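Local coordinates for CRISPR-associated protein,CRISPR-associated endonuclease Cas9 (Corynebacterium diphtheriae, PDB 6JOO) that uses a guide RNA to find complementary target DNA and, as the whole natural enzyme, cuts both of its strands with two magnesium-dependent nuclease domains, at residues Y102-L110 and K124-I132. Numbering follows the deposited sequence.
With nucleotides of chain B.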
ATOM      1  N   TYR A 102      -1.726  42.143   4.781  1.00 90.38           N
ATOM      2  CA  TYR A 102      -1.602  42.621   6.156  1.00108.06           C
ATOM      3  C   TYR A 102      -0.684  41.766   7.025  1.00116.22           C
ATOM      4  O   TYR A 102       0.123  42.350   7.770  1.00120.93           O
ATOM      5  CB  TYR A 102      -2.997  42.740   6.786  1.00103.12           C
ATOM      6  CG  TYR A 102      -3.000  43.244   8.215  1.00111.67           C
ATOM      7  CD1 TYR A 102      -2.813  44.590   8.499  1.00110.71           C
ATOM      8  CD2 TYR A 102      -3.202  42.373   9.279  1.00120.97           C
ATOM      9  CE1 TYR A 102      -2.815  45.055   9.801  1.00116.11           C
ATOM     10  CE2 TYR A 102      -3.206  42.829  10.585  1.00129.60           C
ATOM     11  CZ  TYR A 102      -3.013  44.169  10.839  1.00133.76           C
ATOM     12  OH  TYR A 102      -3.016  44.625  12.138  1.00148.72           O
ATOM     13  N   PRO A 103      -0.742  40.428   7.001  1.00107.95           N
ATOM     14  CA  PRO A 103       0.185  39.657   7.844  1.00100.50           C
ATOM     15  C   PRO A 103       1.644  39.850   7.477  1.00105.54           C
ATOM     16  O   PRO A 103       2.500  39.824   8.369  1.00114.77           O
ATOM     17  CB  PRO A 103      -0.266  38.207   7.624  1.00101.67           C
ATOM     18  CG  PRO A 103      -0.956  38.228   6.314  1.00 93.15           C
ATOM     19  CD  PRO A 103      -1.672  39.534   6.288  1.00 99.96           C
ATOM     20  N   TRP A 104       1.959  40.048   6.195  1.00115.14           N
ATOM     21  CA  TRP A 104       3.350  40.276   5.815  1.00118.31           C
ATOM     22  C   TRP A 104       3.841  41.635   6.298  1.00119.00           C
ATOM     23  O   TRP A 104       4.993  41.767   6.729  1.00127.70           O
ATOM     24  CB  TRP A 104       3.515  40.155   4.301  1.00116.13           C
ATOM     25  CG  TRP A 104       3.539  38.744   3.810  1.00113.10           C
ATOM     26  CD1 TRP A 104       2.524  38.074   3.192  1.00115.85           C
ATOM     27  CD2 TRP A 104       4.633  37.822   3.896  1.00119.47           C
ATOM     28  NE1 TRP A 104       2.918  36.795   2.885  1.00117.77           N
ATOM     29  CE2 TRP A 104       4.208  36.614   3.308  1.00118.55           C
ATOM     30  CE3 TRP A 104       5.930  37.900   4.413  1.00125.33           C
ATOM     31  CZ2 TRP A 104       5.033  35.493   3.222  1.00108.81           C
ATOM     32  CZ3 TRP A 104       6.749  36.785   4.326  1.00121.82           C
ATOM     33  CH2 TRP A 104       6.297  35.599   3.735  1.00107.06           C
ATOM     34  N   LYS A 105       2.987  42.658   6.229  1.00128.91           N
ATOM     35  CA  LYS A 105       3.375  43.979   6.717  1.00141.52           C
ATOM     36  C   LYS A 105       3.606  43.963   8.222  1.00148.73           C
ATOM     37  O   LYS A 105       4.545  44.594   8.722  1.00159.00           O
ATOM     38  CB  LYS A 105       2.308  45.008   6.338  1.00143.25           C
ATOM     39  CG  LYS A 105       2.287  46.255   7.212  1.00150.00           C
ATOM     40  CD  LYS A 105       3.524  47.117   7.011  1.00137.83           C
ATOM     41  CE  LYS A 105       3.547  48.267   8.003  1.00138.97           C
ATOM     42  NZ  LYS A 105       4.793  49.071   7.890  1.00155.21           N
ATOM     43  N   VAL A 106       2.767  43.236   8.961  1.00111.13           N
ATOM     44  CA  VAL A 106       2.904  43.185  10.414  1.00112.26           C
ATOM     45  C   VAL A 106       4.182  42.457  10.813  1.00113.52           C
ATOM     46  O   VAL A 106       4.878  42.868  11.750  1.00128.65           O
ATOM     47  CB  VAL A 106       1.660  42.531  11.040  1.00108.11           C
ATOM     48  CG1 VAL A 106       1.881  42.286  12.517  1.00113.09           C
ATOM     49  CG2 VAL A 106       0.438  43.405  10.824  1.00100.80           C
ATOM     50  N   ARG A 107       4.512  41.365  10.118  1.00125.85           N
ATOM     51  CA  ARG A 107       5.728  40.622  10.443  1.00126.99           C
ATOM     52  C   ARG A 107       6.977  41.462  10.218  1.00137.02           C
ATOM     53  O   ARG A 107       7.971  41.301  10.936  1.00145.67           O
ATOM     54  CB  ARG A 107       5.802  39.337   9.616  1.00119.66           C
ATOM     55  CG  ARG A 107       4.831  38.254  10.052  1.00123.31           C
ATOM     56  CD  ARG A 107       4.877  37.066   9.103  1.00121.20           C
ATOM     57  NE  ARG A 107       6.232  36.550   8.929  1.00122.53           N
ATOM     58  CZ  ARG A 107       6.546  35.537   8.128  1.00115.23           C
ATOM     59  NH1 ARG A 107       5.601  34.930   7.423  1.00110.60           N
ATOM     60  NH2 ARG A 107       7.804  35.130   8.027  1.00119.73           N
ATOM     61  N   ALA A 108       6.951  42.354   9.227  1.00114.45           N
ATOM     62  CA  ALA A 108       8.078  43.249   9.002  1.00118.09           C
ATOM     63  C   ALA A 108       8.073  44.424   9.968  1.00135.48           C
ATOM     64  O   ALA A 108       9.142  44.903  10.361  1.00158.01           O
ATOM     65  CB  ALA A 108       8.067  43.759   7.562  1.00113.98           C
ATOM     66  N   GLU A 109       6.890  44.899  10.362  1.00127.60           N
ATOM     67  CA  GLU A 109       6.813  46.026  11.285  1.00147.15           C
ATOM     68  C   GLU A 109       7.243  45.621  12.691  1.00158.43           C
ATOM     69  O   GLU A 109       7.928  46.384  13.383  1.00169.75           O
ATOM     70  CB  GLU A 109       5.392  46.590  11.297  1.00152.07           C
ATOM     71  CG  GLU A 109       5.169  47.723  12.285  1.00172.67           C
ATOM     72  CD  GLU A 109       3.698  47.954  12.578  1.00180.07           C
ATOM     73  OE1 GLU A 109       2.890  47.032  12.336  1.00175.84           O
ATOM     74  OE2 GLU A 109       3.349  49.059  13.047  1.00187.87           O
ATOM     75  N   LEU A 110       6.855  44.420  13.127  1.00133.39           N
ATOM     76  CA  LEU A 110       7.210  43.935  14.457  1.00125.18           C
ATOM     77  C   LEU A 110       8.702  43.672  14.609  1.00130.66           C
ATOM     78  O   LEU A 110       9.215  43.726  15.732  1.00138.76           O
ATOM     79  CB  LEU A 110       6.430  42.659  14.772  1.00116.61           C
ATOM     80  CG  LEU A 110       4.950  42.833  15.122  1.00110.79           C
ATOM     81  CD1 LEU A 110       4.250  41.486  15.186  1.00 92.96           C
ATOM     82  CD2 LEU A 110       4.822  43.557  16.448  1.00117.81           C
ATOM     83  N   LYS A 124      -1.270  42.675  16.891  1.00120.22           N
ATOM     84  CA  LYS A 124      -0.391  42.435  15.753  1.00114.25           C
ATOM     85  C   LYS A 124       0.536  41.249  15.987  1.00113.79           C
ATOM     86  O   LYS A 124       0.946  40.593  15.024  1.00102.72           O
ATOM     87  CB  LYS A 124       0.422  43.692  15.441  1.00 98.34           C
ATOM     88  CG  LYS A 124      -0.410  44.831  14.873  1.00109.98           C
ATOM     89  CD  LYS A 124       0.462  45.958  14.335  1.00123.57           C
ATOM     90  CE  LYS A 124      -0.387  47.061  13.717  1.00119.27           C
ATOM     91  NZ  LYS A 124       0.431  48.175  13.165  1.00113.50           N
ATOM     92  N   LEU A 125       0.879  40.960  17.243  1.00114.46           N
ATOM     93  CA  LEU A 125       1.631  39.742  17.527  1.00111.19           C
ATOM     94  C   LEU A 125       0.796  38.504  17.230  1.00103.62           C
ATOM     95  O   LEU A 125       1.306  37.524  16.675  1.00104.00           O
ATOM     96  CB  LEU A 125       2.107  39.736  18.980  1.00122.79           C
ATOM     97  CG  LEU A 125       3.451  40.411  19.256  1.00129.91           C
ATOM     98  CD1 LEU A 125       3.765  40.405  20.744  1.00132.07           C
ATOM     99  CD2 LEU A 125       4.555  39.722  18.471  1.00119.32           C
ATOM    100  N   SER A 126      -0.491  38.530  17.588  1.00111.97           N
ATOM    101  CA  SER A 126      -1.362  37.401  17.279  1.00100.54           C
ATOM    102  C   SER A 126      -1.496  37.211  15.774  1.00 95.19           C
ATOM    103  O   SER A 126      -1.546  36.077  15.285  1.00 82.93           O
ATOM    104  CB  SER A 126      -2.734  37.605  17.921  1.00 87.22           C
ATOM    105  OG  SER A 126      -3.641  36.591  17.524  1.00 94.40           O
ATOM    106  N   VAL A 127      -1.546  38.313  15.025  1.00 97.71           N
ATOM    107  CA  VAL A 127      -1.636  38.227  13.572  1.00 96.17           C
ATOM    108  C   VAL A 127      -0.353  37.646  12.989  1.00106.90           C
ATOM    109  O   VAL A 127      -0.394  36.795  12.092  1.00115.67           O
ATOM    110  CB  VAL A 127      -1.958  39.613  12.979  1.00 94.87           C
ATOM    111  CG1 VAL A 127      -1.696  39.635  11.480  1.00 76.91           C
ATOM    112  CG2 VAL A 127      -3.403  39.991  13.278  1.00 87.62           C
ATOM    113  N   ALA A 128       0.803  38.081  13.493  1.00113.58           N
ATOM    114  CA  ALA A 128       2.065  37.601  12.941  1.00116.32           C
ATOM    115  C   ALA A 128       2.321  36.148  13.317  1.00111.57           C
ATOM    116  O   ALA A 128       2.848  35.376  12.507  1.00105.13           O
ATOM    117  CB  ALA A 128       3.216  38.489  13.406  1.00128.32           C
ATOM    118  N   LEU A 129       1.953  35.752  14.538  1.00102.98           N
ATOM    119  CA  LEU A 129       2.217  34.384  14.974  1.00114.28           C
ATOM    120  C   LEU A 129       1.365  33.378  14.212  1.00102.93           C
ATOM    121  O   LEU A 129       1.865  32.325  13.798  1.00 92.54           O
ATOM    122  CB  LEU A 129       1.982  34.250  16.479  1.00119.10           C
ATOM    123  CG  LEU A 129       3.075  34.823  17.381  1.00128.06           C
ATOM    124  CD1 LEU A 129       2.775  34.509  18.839  1.00141.47           C
ATOM    125  CD2 LEU A 129       4.439  34.283  16.977  1.00118.33           C
ATOM    126  N   ARG A 130       0.079  33.679  14.017  1.00109.40           N
ATOM    127  CA  ARG A 130      -0.788  32.739  13.314  1.00 91.97           C
ATOM    128  C   ARG A 130      -0.361  32.555  11.863  1.00 84.79           C
ATOM    129  O   ARG A 130      -0.574  31.482  11.288  1.00 75.02           O
ATOM    130  CB  ARG A 130      -2.245  33.198  13.384  1.00 79.86           C
ATOM    131  CG  ARG A 130      -2.824  33.249  14.789  1.00 89.59           C
ATOM    132  CD  ARG A 130      -4.292  33.644  14.757  1.00 92.99           C
ATOM    133  NE  ARG A 130      -5.142  32.545  14.311  1.00 93.81           N
ATOM    134  CZ  ARG A 130      -6.379  32.696  13.847  1.00 95.41           C
ATOM    135  NH1 ARG A 130      -6.909  33.908  13.753  1.00102.80           N
ATOM    136  NH2 ARG A 130      -7.081  31.638  13.466  1.00 93.73           N
ATOM    137  N   HIS A 131       0.249  33.575  11.257  1.00 88.59           N
ATOM    138  CA  HIS A 131       0.664  33.460   9.863  1.00 95.78           C
ATOM    139  C   HIS A 131       1.908  32.589   9.726  1.00 93.96           C
ATOM    140  O   HIS A 131       1.976  31.722   8.847  1.00 82.05           O
ATOM    141  CB  HIS A 131       0.905  34.848   9.269  1.00102.43           C
ATOM    142  CG  HIS A 131       1.238  34.833   7.808  1.00102.74           C
ATOM    143  ND1 HIS A 131       2.515  35.049   7.333  1.00110.18           N
ATOM    144  CD2 HIS A 131       0.461  34.631   6.718  1.00100.74           C
ATOM    145  CE1 HIS A 131       2.509  34.980   6.014  1.00106.01           C
ATOM    146  NE2 HIS A 131       1.275  34.728   5.615  1.00100.93           N
ATOM    147  N   ILE A 132       2.905  32.808  10.585  1.00102.73           N
ATOM    148  CA  ILE A 132       4.132  32.016  10.527  1.00103.46           C
ATOM    149  C   ILE A 132       3.841  30.543  10.778  1.00103.02           C
ATOM    150  O   ILE A 132       4.524  29.664  10.237  1.00 93.35           O
ATOM    151  CB  ILE A 132       5.165  32.571  11.529  1.00112.12           C
ATOM    152  CG1 ILE A 132       5.453  34.041  11.224  1.00119.40           C
ATOM    153  CG2 ILE A 132       6.449  31.755  11.499  1.00106.15           C
ATOM    154  CD1 ILE A 132       6.433  34.684  12.176  1.00128.75           C
TER
ATOM    155  P     U B  44       0.125  34.539   1.570  1.00103.30           P
ATOM    156  OP1   U B  44       1.169  34.570   2.622  1.00104.95           O
ATOM    157  OP2   U B  44       0.136  33.446   0.567  1.00104.08           O
ATOM    158  O5'   U B  44      -1.292  34.561   2.292  1.00100.44           O
ATOM    159  C5'   U B  44      -1.578  35.551   3.265  1.00101.08           C
ATOM    160  C4'   U B  44      -3.037  35.571   3.630  1.00 97.90           C
ATOM    161  O4'   U B  44      -3.837  35.924   2.475  1.00 96.92           O
ATOM    162  C3'   U B  44      -3.621  34.248   4.085  1.00 93.57           C
ATOM    163  O3'   U B  44      -3.318  33.951   5.431  1.00 93.03           O
ATOM    164  C2'   U B  44      -5.109  34.435   3.825  1.00 92.42           C
ATOM    165  O2'   U B  44      -5.701  35.204   4.858  1.00 93.96           O
ATOM    166  C1'   U B  44      -5.093  35.283   2.552  1.00 93.01           C
ATOM    167  N1    U B  44      -5.311  34.481   1.325  1.00 88.50           N
ATOM    168  C2    U B  44      -6.609  34.104   1.052  1.00 83.81           C
ATOM    169  O2    U B  44      -7.548  34.391   1.779  1.00 82.85           O
ATOM    170  N3    U B  44      -6.774  33.372  -0.099  1.00 80.86           N
ATOM    171  C4    U B  44      -5.803  32.985  -0.998  1.00 81.16           C
ATOM    172  O4    U B  44      -6.127  32.326  -1.994  1.00 78.17           O
ATOM    173  C5    U B  44      -4.484  33.421  -0.643  1.00 85.41           C
ATOM    174  C6    U B  44      -4.288  34.137   0.475  1.00 88.31           C
TER
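The H131 ring carries P103 CB over one face, a CH-pi contact with CB 4.0 Å from the ring centroid, and presents its CE1 edge to the face of the W104 indole, a T-shaped pair with planes at 73°. Proline, with no N-H to satisfy, suits the helix's first turn. With CG anti to the backbone N (chi1 -176°), H131 reaches across to helix 102-110 and uses both nitrogens in the ring plane: ND1 accepts from R107 NH1 at 3.1 Å, while NE2 donates to OP1 of U44 of the RNA, chain B, at 3.0 Å. W104 NE1 donates to the same OP1 of U44 of chain B at 2.8 Å. The R107 guanidinium lies between I132 CG1 and W104 CZ3 on opposite faces; its NE is salt-bridged to E212. R107 may thus help orient H131. The segment axes pass 8.7 Å apart at a crossing angle of -112°; small A128 lies at the closest CA approach, facing R107, consistent with its size. K124's long, extended chain spans to E109, where NZ meets the syn lone pair of OE1 (2.8 Å) in a salt bridge. Both segments precede the engineered Gly-Ser linker, within one natural piece of Cas9. These crossed helices bind a guide-RNA phosphate through W104 and H131, and pack L110, L125 and I132 against helix 206-219, W104 against helix 179-184, and S126 against I84 of helix 56-86, the arginine-rich bridge helix.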